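Local coordinates for DNA ligase (Archaeoglobus fulgidus, PDB 3GDE), which probably seals nicks in double-stranded DNA during replication, recombination and repair, using ATP and magnesium and passing through an adenylated lysine intermediate, at residues A[227-232]-A[416-421]; A[352-357]-A[405-410]; A[247-252]-A[377-382]. All coordinates share one frame; numbering follows the deposited sequence.

From the N terminus, contact 1 pairs 227-232 with 416-421, far along the chain, and closes the long outer loop. Contacts 2 and 3 both nest inside it. Contact 3 starts at 247-252, contact 2 at 352-357; contact 3 closes first, at 377-382, and contact 2 at 405-410, so these two cross. Contact 3 pairs two strands, contact 1 joins two others in parallel, and contact 2 ties the start of helix 354-364 to the loop after strand 399-403. Tyr409 OH of contact 2 is hydrogen-bonded to Met229 N of contact 1, Pro405 packs on Ala248, and Lys252 and Lys420 bind one phosphate ion.

Contact 1: A[227-232]-A[416-421]; sequences RMMLAQ and KNWLKV. With PO4 (phosphate ion), chain C; PO4 (phosphate ion), chain B.
Met229 lays its thioether over one face of the Trp418 indole, a Met-aromatic contact at the point where the chain turns a corner. Its CG stands anti to the backbone N (chi1 -177°) and the chain runs extended from there, bringing SD to 3.6 Å from Trp418 CE2. The terminal methyl, CE, makes a CH-pi contact over the five-membered ring, 4.0 Å from its centroid. Next to this, Ala231 CB meets Trp418 CB at 3.5 Å.

Beyond the corner the two chains pair in parallel. Gln232 N donates to Trp418 O (3.2 Å), and Gln232 O receives Lys420 N (2.8 Å), so Gln232 grips the residues flanking Leu419. One step earlier a water bridges the two segments, accepting from Trp418 N and lying 2.7 Å from Leu230 O.

Lys420, predicted to bind ATP, passes Ala231 O with CE at 3.3 Å, and its NZ bonds to two phosphate ions, at 2.6 Å from O2 of the chain B ion. Those ions probably come from the crystallisation liquor; their position is consistent with a site for the phosphates of ATP. Lys403 adds a cation-pi contact to the Trp418 ring, and Arg257 bonds to Met229 O. Strand 230-233 meets strand 419-422 through one parallel bridge, their short segments inclined at 59°, and strand 419-422 also pairs antiparallel with strand 399-403.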
# COMPACT_ATOMS: atom_id res chain seq x y z
N ARG A 227 7.21 -8.89 -3.21
CA ARG A 227 6.19 -8.90 -2.18
C ARG A 227 6.61 -9.89 -1.11
O ARG A 227 6.93 -11.05 -1.41
CB ARG A 227 4.85 -9.30 -2.78
CG ARG A 227 3.70 -8.59 -2.14
CD ARG A 227 3.66 -7.14 -2.56
NE ARG A 227 2.69 -6.90 -3.62
CZ ARG A 227 1.38 -6.76 -3.42
NH1 ARG A 227 0.88 -6.85 -2.20
NH2 ARG A 227 0.57 -6.55 -4.44
N MET A 228 6.63 -9.44 0.14
CA MET A 228 7.11 -10.29 1.23
C MET A 228 6.18 -11.47 1.50
O MET A 228 4.96 -11.37 1.36
CB MET A 228 7.30 -9.46 2.50
CG MET A 228 8.37 -8.39 2.36
SD MET A 228 8.10 -7.15 3.61
CE MET A 228 9.54 -6.11 3.38
N MET A 229 6.77 -12.60 1.87
CA MET A 229 5.99 -13.74 2.36
C MET A 229 5.40 -13.37 3.72
O MET A 229 6.09 -12.82 4.57
CB MET A 229 6.86 -14.99 2.46
CG MET A 229 6.11 -16.24 2.90
SD MET A 229 7.15 -17.68 2.71
CE MET A 229 5.98 -18.98 3.11
N LEU A 230 4.12 -13.68 3.92
CA LEU A 230 3.43 -13.29 5.15
C LEU A 230 3.04 -14.48 6.01
O LEU A 230 2.79 -15.57 5.48
CB LEU A 230 2.19 -12.46 4.80
CG LEU A 230 2.37 -11.19 3.96
CD1 LEU A 230 1.01 -10.57 3.67
CD2 LEU A 230 3.27 -10.19 4.67
N ALA A 231 2.95 -14.28 7.32
CA ALA A 231 2.56 -15.33 8.26
C ALA A 231 1.13 -15.19 8.78
O ALA A 231 0.61 -14.08 8.93
CB ALA A 231 3.53 -15.39 9.41
N GLN A 232 0.50 -16.33 9.06
CA GLN A 232 -0.80 -16.38 9.73
C GLN A 232 -0.64 -16.31 11.25
O GLN A 232 0.37 -16.73 11.79
CB GLN A 232 -1.56 -17.66 9.38
CG GLN A 232 -2.17 -17.67 7.99
CD GLN A 232 -2.92 -18.97 7.71
OE1 GLN A 232 -3.32 -19.69 8.64
NE2 GLN A 232 -3.12 -19.27 6.43
N LYS A 416 -0.08 -21.12 5.89
CA LYS A 416 0.25 -21.71 7.18
C LYS A 416 1.72 -22.12 7.33
O LYS A 416 2.10 -22.65 8.37
CB LYS A 416 -0.67 -22.90 7.46
CG LYS A 416 -2.13 -22.51 7.64
CD LYS A 416 -2.97 -23.65 8.21
CE LYS A 416 -4.47 -23.38 8.05
NZ LYS A 416 -5.29 -24.64 8.14
N ASN A 417 2.55 -21.88 6.31
CA ASN A 417 3.97 -22.25 6.39
C ASN A 417 4.78 -21.42 7.39
O ASN A 417 5.81 -21.86 7.89
CB ASN A 417 4.62 -22.21 5.00
CG ASN A 417 4.33 -23.45 4.16
OD1 ASN A 417 4.56 -23.46 2.95
ND2 ASN A 417 3.82 -24.50 4.81
N TRP A 418 4.31 -20.20 7.63
CA TRP A 418 4.85 -19.35 8.68
C TRP A 418 3.68 -19.02 9.57
O TRP A 418 2.58 -18.71 9.09
CB TRP A 418 5.40 -18.04 8.11
CG TRP A 418 6.66 -18.12 7.28
CD1 TRP A 418 7.26 -19.24 6.77
CD2 TRP A 418 7.45 -17.00 6.82
NE1 TRP A 418 8.38 -18.90 6.05
CE2 TRP A 418 8.52 -17.53 6.07
CE3 TRP A 418 7.36 -15.61 7.00
CZ2 TRP A 418 9.50 -16.71 5.49
CZ3 TRP A 418 8.34 -14.80 6.42
CH2 TRP A 418 9.40 -15.36 5.68
N LEU A 419 3.91 -19.09 10.88
CA LEU A 419 2.89 -18.70 11.86
C LEU A 419 3.50 -17.77 12.90
O LEU A 419 4.61 -18.01 13.39
CB LEU A 419 2.28 -19.94 12.53
CG LEU A 419 1.62 -21.00 11.65
CD1 LEU A 419 1.49 -22.30 12.42
CD2 LEU A 419 0.25 -20.57 11.11
N LYS A 420 2.79 -16.69 13.22
CA LYS A 420 3.19 -15.84 14.34
C LYS A 420 2.41 -16.23 15.59
O LYS A 420 1.19 -16.38 15.55
CB LYS A 420 3.06 -14.33 14.04
CG LYS A 420 2.07 -13.92 12.96
CD LYS A 420 2.02 -12.39 12.76
CE LYS A 420 1.76 -12.06 11.30
NZ LYS A 420 1.19 -10.70 11.06
N VAL A 421 3.13 -16.42 16.68
CA VAL A 421 2.50 -16.59 17.98
C VAL A 421 3.05 -15.52 18.93
O VAL A 421 4.24 -15.51 19.27
CB VAL A 421 2.64 -18.03 18.55
CG1 VAL A 421 4.01 -18.57 18.31
CG2 VAL A 421 2.29 -18.07 20.04
P PO4 C . 1.95 -7.89 13.23
O1 PO4 C . 3.07 -7.54 14.18
O2 PO4 C . 1.27 -9.19 13.61
O3 PO4 C . 0.95 -6.77 13.23
O4 PO4 C . 2.53 -8.08 11.85
P PO4 B . 1.61 -8.38 8.52
O1 PO4 B . 2.98 -7.84 8.17
O2 PO4 B . 1.74 -9.86 8.71
O3 PO4 B . 1.11 -7.76 9.81
O4 PO4 B . 0.66 -8.06 7.40
O HOH W 1 3.03 -18.22 5.77

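Contact 2: A[352-357]-A[405-410]; sequences LPLRER and PSSPYI
Ser407 O takes two donors from the start of helix 354-364: Leu354 N at 2.9 Å and Arg357 NH1 at 3.1 Å. Pro353 occupies the N-cap position, and the first two amides of the helix find their acceptors in the loop instead, for Arg355 N donates to Pro405 O at 3.1 Å, in the plane of that carbonyl. The amides at the helix start are thereby satisfied by loop carbonyls about fifty residues later in the chain.

The tight part centres on the Arg357 guanidinium. Leu354 CA lies above one face, toward the rim, and Tyr409 CB above the centre of the opposite one, 3.8 Å from Arg357 CZ. Ser407 O sits at the edge, close to the guanidinium plane, while Leu352 O accepts from the same NH1 at 2.9 Å, with the donor above that carbonyl's plane. A bend at chi3 (-55°) turns NE back toward this site. The Tyr409 ring stands at 76° to the guanidinium, with NH2 near the ring edge.

On the solvent side the contact thins. The exposed Arg355 runs past Pro405 O, and its NH2 only brushes Ser406 CB, edge on, at 3.4 Å.

Water 2 completes the buried end: it accepts from Arg357 NH2 and donates to Pro408 O and to Ser407 OG, itself also hydrogen-bonded to Leu404 O. Arg357 NE forms a salt bridge with Asp341, so all three guanidinium nitrogens have acceptors. A positive charge near a helix N terminus would be expected to be unfavourable; Asp341 and the converging carbonyls probably offset it, and together these bonds would hold the rotation of the group.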
# COMPACT_ATOMS: atom_id res chain seq x y z
N LEU A 352 14.22 -22.75 -2.95
CA LEU A 352 14.74 -23.55 -1.84
C LEU A 352 13.62 -23.52 -0.78
O LEU A 352 12.96 -22.49 -0.64
CB LEU A 352 16.11 -23.05 -1.37
CG LEU A 352 17.16 -22.85 -2.49
CD1 LEU A 352 18.52 -22.37 -1.95
CD2 LEU A 352 17.35 -24.09 -3.37
N PRO A 353 13.46 -24.57 0.04
CA PRO A 353 14.03 -25.07 1.25
C PRO A 353 14.53 -23.99 2.20
O PRO A 353 15.64 -23.47 2.05
CB PRO A 353 14.98 -26.14 0.72
CG PRO A 353 14.02 -26.82 -0.39
CD PRO A 353 12.87 -25.73 -0.65
N LEU A 354 13.67 -23.65 3.16
CA LEU A 354 13.99 -22.71 4.23
C LEU A 354 15.34 -23.00 4.88
O LEU A 354 16.18 -22.10 5.03
CB LEU A 354 12.87 -22.68 5.28
CG LEU A 354 12.91 -21.59 6.37
CD1 LEU A 354 11.51 -21.07 6.67
CD2 LEU A 354 13.57 -22.09 7.65
N ARG A 355 15.56 -24.27 5.25
CA ARG A 355 16.83 -24.70 5.85
C ARG A 355 18.04 -24.43 4.95
O ARG A 355 19.13 -24.10 5.44
CB ARG A 355 16.77 -26.18 6.29
CG ARG A 355 16.48 -27.17 5.17
CD ARG A 355 16.06 -28.56 5.69
NE ARG A 355 14.87 -29.04 4.98
CZ ARG A 355 14.83 -29.44 3.71
NH1 ARG A 355 15.94 -29.44 2.96
NH2 ARG A 355 13.69 -29.84 3.18
N GLU A 356 17.84 -24.55 3.63
CA GLU A 356 18.86 -24.23 2.63
C GLU A 356 19.06 -22.72 2.45
O GLU A 356 20.20 -22.24 2.30
CB GLU A 356 18.53 -24.88 1.28
CG GLU A 356 18.51 -26.40 1.31
CD GLU A 356 18.49 -27.03 -0.07
OE1 GLU A 356 17.79 -28.06 -0.24
OE2 GLU A 356 19.19 -26.51 -0.99
N ARG A 357 17.96 -21.96 2.46
CA ARG A 357 18.05 -20.50 2.44
C ARG A 357 18.78 -19.99 3.67
O ARG A 357 19.61 -19.10 3.57
CB ARG A 357 16.67 -19.84 2.33
CG ARG A 357 15.84 -20.27 1.14
CD ARG A 357 14.73 -19.27 0.86
NE ARG A 357 13.89 -19.01 2.02
CZ ARG A 357 12.87 -19.78 2.42
NH1 ARG A 357 12.56 -20.88 1.76
NH2 ARG A 357 12.16 -19.43 3.48
N PRO A 405 10.51 -25.96 8.08
CA PRO A 405 11.90 -25.99 7.58
C PRO A 405 12.05 -26.39 6.11
O PRO A 405 13.07 -26.10 5.50
CB PRO A 405 12.59 -27.02 8.50
CG PRO A 405 11.74 -27.03 9.73
CD PRO A 405 10.34 -26.86 9.24
N SER A 406 11.03 -27.03 5.55
CA SER A 406 11.06 -27.43 4.14
C SER A 406 10.33 -26.48 3.20
O SER A 406 10.40 -26.63 1.97
CB SER A 406 10.51 -28.85 3.98
OG SER A 406 9.11 -28.85 4.16
N SER A 407 9.62 -25.49 3.76
CA SER A 407 8.83 -24.58 2.95
C SER A 407 9.73 -23.71 2.07
O SER A 407 10.82 -23.32 2.51
CB SER A 407 7.87 -23.73 3.82
OG SER A 407 8.57 -22.84 4.68
N PRO A 408 9.30 -23.44 0.81
CA PRO A 408 9.93 -22.42 -0.04
C PRO A 408 9.42 -21.03 0.32
O PRO A 408 8.47 -20.91 1.09
CB PRO A 408 9.45 -22.80 -1.44
CG PRO A 408 8.10 -23.37 -1.21
CD PRO A 408 8.18 -24.10 0.12
N TYR A 409 10.03 -20.00 -0.23
CA TYR A 409 9.58 -18.64 0.01
C TYR A 409 8.58 -18.26 -1.07
O TYR A 409 8.90 -18.30 -2.27
CB TYR A 409 10.79 -17.69 0.03
CG TYR A 409 10.47 -16.27 0.46
CD1 TYR A 409 10.74 -15.84 1.76
CD2 TYR A 409 9.89 -15.37 -0.43
CE1 TYR A 409 10.45 -14.53 2.16
CE2 TYR A 409 9.59 -14.07 -0.04
CZ TYR A 409 9.88 -13.65 1.25
OH TYR A 409 9.58 -12.37 1.63
N ILE A 410 7.37 -17.89 -0.64
CA ILE A 410 6.28 -17.57 -1.57
C ILE A 410 5.85 -16.10 -1.48
O ILE A 410 5.03 -15.73 -0.63
CB ILE A 410 5.04 -18.50 -1.36
CG1 ILE A 410 5.44 -19.99 -1.30
CG2 ILE A 410 3.99 -18.25 -2.45
CD1 ILE A 410 5.78 -20.63 -2.65
O HOH W 2 9.55 -20.47 3.75

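Contact 3: A[247-252]-A[377-382]; sequences AAVEWK and IVTDSV. With PO4 (phosphate ion), chain C.
Ala247 and Val249 pair antiparallel with Thr379 and Ile377 as two hydrogen-bonded pairs flanking the non-hydrogen-bonded pair of Ala248 and Val378, the segment axes running at 142°. Each outer pair makes two backbone bonds; the shortest joins Val249 N to Ile377 O at 2.8 Å. Between them, Val378 CA points its hydrogen at Ala247 O and Ala248 CA at Ile377 O, both at 3.3 Å.

The side chains of Ala247, Val249, Ile377 and Thr379 share one face of the sheet. With CG1 between its backbone N and carbonyl carbon (chi1 57°), Ile377 sets that atom 3.8 Å from Val249 CB, while Val249 CG2 approaches Thr379 CG2 at 4.3 Å. Thr379 OG1 accepts from Ser381 N at 2.9 Å, an ST turn leading to Ser381, the N-cap of helix 382-394.

Farther along the first strand, Glu250, predicted to bind ATP, forms a salt bridge with Lys403. Lys252, predicted to carry AMP in the reaction intermediate, donates from NZ to O1 of a phosphate ion, probably from the crystallisation liquor, at 2.7 Å and forms a salt bridge with Glu398. Strand 247-252 lies between strands 371-379 and 399-403, antiparallel to both, with Met388 of helix 382-394 packing against Val249, Ile377 and Trp251.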
# COMPACT_ATOMS: atom_id res chain seq x y z
N ALA A 247 9.88 -27.76 13.62
CA ALA A 247 9.68 -26.38 13.19
C ALA A 247 10.93 -25.54 13.37
O ALA A 247 11.65 -25.70 14.36
CB ALA A 247 8.52 -25.75 13.94
N ALA A 248 11.18 -24.66 12.41
CA ALA A 248 12.19 -23.62 12.56
C ALA A 248 11.54 -22.47 13.34
O ALA A 248 10.47 -21.98 12.97
CB ALA A 248 12.68 -23.15 11.21
N VAL A 249 12.18 -22.07 14.44
CA VAL A 249 11.59 -21.08 15.33
C VAL A 249 12.54 -19.91 15.51
O VAL A 249 13.73 -20.09 15.76
CB VAL A 249 11.23 -21.67 16.73
CG1 VAL A 249 10.45 -20.66 17.56
CG2 VAL A 249 10.42 -22.96 16.60
N GLU A 250 12.00 -18.71 15.35
CA GLU A 250 12.74 -17.47 15.53
C GLU A 250 11.94 -16.55 16.44
O GLU A 250 10.76 -16.77 16.66
CB GLU A 250 12.98 -16.79 14.18
CG GLU A 250 13.85 -17.58 13.22
CD GLU A 250 13.52 -17.33 11.74
OE1 GLU A 250 12.77 -16.38 11.43
OE2 GLU A 250 14.02 -18.11 10.90
N TRP A 251 12.60 -15.52 16.96
CA TRP A 251 11.92 -14.45 17.67
C TRP A 251 11.02 -13.69 16.69
O TRP A 251 11.37 -13.53 15.53
CB TRP A 251 12.95 -13.49 18.28
CG TRP A 251 13.61 -13.99 19.54
CD1 TRP A 251 13.61 -15.27 20.03
CD2 TRP A 251 14.40 -13.21 20.45
NE1 TRP A 251 14.33 -15.33 21.19
CE2 TRP A 251 14.83 -14.09 21.48
CE3 TRP A 251 14.79 -11.87 20.51
CZ2 TRP A 251 15.62 -13.66 22.55
CZ3 TRP A 251 15.58 -11.44 21.56
CH2 TRP A 251 15.98 -12.33 22.57
N LYS A 252 9.86 -13.25 17.17
CA LYS A 252 9.14 -12.17 16.51
C LYS A 252 9.47 -10.84 17.16
O LYS A 252 9.05 -10.57 18.29
CB LYS A 252 7.63 -12.39 16.51
CG LYS A 252 6.95 -11.36 15.63
CD LYS A 252 5.49 -11.62 15.47
CE LYS A 252 4.94 -10.84 14.29
NZ LYS A 252 5.07 -9.38 14.49
N ILE A 377 16.13 -21.79 16.07
CA ILE A 377 16.23 -23.16 16.55
C ILE A 377 15.35 -24.05 15.68
O ILE A 377 14.42 -23.57 15.03
CB ILE A 377 15.86 -23.31 18.05
CG1 ILE A 377 14.44 -22.79 18.33
CG2 ILE A 377 16.91 -22.63 18.93
CD1 ILE A 377 13.74 -23.44 19.50
N VAL A 378 15.68 -25.34 15.63
CA VAL A 378 14.86 -26.32 14.93
C VAL A 378 14.50 -27.39 15.96
O VAL A 378 15.38 -27.93 16.63
CB VAL A 378 15.59 -26.93 13.70
CG1 VAL A 378 14.62 -27.73 12.85
CG2 VAL A 378 16.22 -25.83 12.85
N THR A 379 13.22 -27.69 16.11
CA THR A 379 12.76 -28.49 17.24
C THR A 379 11.36 -29.07 17.06
O THR A 379 10.57 -28.54 16.28
CB THR A 379 12.80 -27.65 18.56
OG1 THR A 379 12.51 -28.50 19.68
CG2 THR A 379 11.82 -26.49 18.51
N ASP A 380 11.09 -30.16 17.77
CA ASP A 380 9.74 -30.70 17.90
C ASP A 380 9.23 -30.56 19.34
O ASP A 380 8.13 -31.00 19.66
CB ASP A 380 9.66 -32.17 17.41
CG ASP A 380 10.62 -33.12 18.14
OD1 ASP A 380 10.83 -34.25 17.63
OD2 ASP A 380 11.17 -32.77 19.22
N SER A 381 10.05 -29.94 20.19
CA SER A 381 9.74 -29.79 21.61
C SER A 381 8.95 -28.52 21.92
O SER A 381 9.46 -27.41 21.74
CB SER A 381 11.04 -29.82 22.42
OG SER A 381 10.79 -29.79 23.82
N VAL A 382 7.71 -28.69 22.39
CA VAL A 382 6.87 -27.56 22.83
C VAL A 382 7.55 -26.74 23.94
O VAL A 382 7.37 -25.52 24.01
CB VAL A 382 5.44 -28.02 23.26
CG1 VAL A 382 4.65 -26.89 23.92
CG2 VAL A 382 4.66 -28.55 22.07
P PO4 C . 1.95 -7.89 13.23
O1 PO4 C . 3.07 -7.54 14.18
O2 PO4 C . 1.27 -9.19 13.61
O3 PO4 C . 0.95 -6.77 13.23
O4 PO4 C . 2.53 -8.08 11.85